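Local coordinates for formate dehydrogenase subunit beta (Desulfovibrio gigas, PDB 1H0H), which serves as the electron-transfer subunit of a formate dehydrogenase, carrying three [4Fe-4S] clusters for the reversible two-electron oxidation of formate to carbon dioxide, at residues 142-145 with 149-152. Residues are numbered along the deposited sequence; the frame is centred on the assembly and turned at random.
Sequences DRIT and RPAC. With SF4 (iron/sulfur cluster), chain M.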
# COMPACT_ATOMS: atom_id res chain seq x y z
N ASP B 142 -30.13 15.09 -12.59
CA ASP B 142 -30.21 14.01 -13.55
C ASP B 142 -30.06 12.61 -12.95
O ASP B 142 -30.79 11.69 -13.35
CB ASP B 142 -29.19 14.18 -14.68
CG ASP B 142 -27.78 14.34 -14.19
OD1 ASP B 142 -27.55 14.82 -13.03
OD2 ASP B 142 -26.81 14.05 -14.92
N ARG B 143 -29.13 12.45 -12.02
CA ARG B 143 -28.97 11.16 -11.36
C ARG B 143 -30.20 10.79 -10.50
O ARG B 143 -30.67 9.66 -10.55
CB ARG B 143 -27.74 11.18 -10.44
CG ARG B 143 -26.42 11.29 -11.18
CD ARG B 143 -25.19 11.38 -10.27
NE ARG B 143 -24.93 10.11 -9.62
CZ ARG B 143 -24.20 9.12 -10.16
NH1 ARG B 143 -23.65 9.24 -11.36
NH2 ARG B 143 -24.00 8.00 -9.48
N ILE B 144 -30.71 11.76 -9.75
CA ILE B 144 -31.76 11.47 -8.78
C ILE B 144 -33.14 11.24 -9.39
O ILE B 144 -34.05 10.72 -8.74
CB ILE B 144 -31.80 12.49 -7.62
CG1 ILE B 144 -32.20 13.90 -8.07
CG2 ILE B 144 -30.51 12.53 -6.89
CD1 ILE B 144 -32.35 14.84 -6.85
N THR B 145 -33.29 11.60 -10.65
CA THR B 145 -34.54 11.37 -11.35
C THR B 145 -34.33 10.20 -12.29
O THR B 145 -35.21 9.88 -13.07
CB THR B 145 -34.98 12.62 -12.13
OG1 THR B 145 -33.92 13.04 -13.00
CG2 THR B 145 -35.15 13.79 -11.20
N ARG B 149 -28.22 7.92 -6.80
CA ARG B 149 -28.05 8.91 -5.74
C ARG B 149 -27.07 9.98 -6.22
O ARG B 149 -26.40 9.80 -7.23
CB ARG B 149 -27.50 8.24 -4.49
CG ARG B 149 -28.44 7.24 -3.84
CD ARG B 149 -27.74 6.29 -2.90
NE ARG B 149 -26.84 5.39 -3.64
CZ ARG B 149 -25.66 4.98 -3.20
NH1 ARG B 149 -25.22 5.35 -2.00
NH2 ARG B 149 -24.92 4.17 -3.95
N PRO B 150 -26.97 11.11 -5.54
CA PRO B 150 -25.97 12.11 -5.91
C PRO B 150 -24.55 11.57 -5.94
O PRO B 150 -24.23 10.66 -5.18
CB PRO B 150 -26.13 13.18 -4.84
CG PRO B 150 -27.61 13.09 -4.50
CD PRO B 150 -27.88 11.60 -4.48
N ALA B 151 -23.73 12.13 -6.83
CA ALA B 151 -22.34 11.69 -6.98
C ALA B 151 -21.53 11.79 -5.69
O ALA B 151 -20.71 10.92 -5.40
CB ALA B 151 -21.69 12.44 -8.05
N CYS B 152 -21.73 12.87 -4.94
CA CYS B 152 -21.00 13.02 -3.70
C CYS B 152 -21.40 11.98 -2.68
O CYS B 152 -20.56 11.46 -1.95
CB CYS B 152 -21.14 14.44 -3.13
SG CYS B 152 -22.86 14.92 -2.90
FE1 SF4 M . -24.46 16.52 -6.94
FE2 SF4 M . -23.20 16.56 -4.49
FE3 SF4 M . -24.56 18.79 -5.41
FE4 SF4 M . -22.18 18.02 -6.56
S1 SF4 M . -22.56 18.68 -4.37
S2 SF4 M . -24.13 18.66 -7.59
S3 SF4 M . -22.23 15.81 -6.44
S4 SF4 M . -25.58 16.81 -4.99
O HOH W 1 -25.64 6.55 -7.12
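With CG of Arg143 anti to its carbonyl carbon (chi1 -67°) and the chain bent at chi3 (71°), the guanidinium reaches the backbone of Arg149, and NE donates to Arg149 O at 2.8 Å. The N-H...O angle of 166° makes the bond nearly straight, and the oxygen, approached nearly end-on, lies in the guanidinium plane at its edge. The guanidinium also makes a cation-pi contact with Trp24 and a salt bridge to an acidic side chain of the partner protein's chain, which probably balances its buried positive charge. Ile144 CG2 meets the CD-CG side of Pro150, 3.7 Å from CD, the two side chains crossing at a slant. Pro150 occupies the N-cap position of helix 151-155, and beyond it Cys152 SG ligates an iron of cluster 2, FE2, at 2.3 Å, while Pro150 CB lies 3.7 Å from cluster sulfur S4. The contact thus ties the end of helix 141-144 to the start of helix 151-155, which carries the cluster ligand Cys152. A water joins Arg143 and Arg149, accepting from Arg143 NH2 at 3.2 Å and from Arg149 N at 2.9 Å, so the arginine holds both polar backbone atoms of Arg149, one directly and one through solvent.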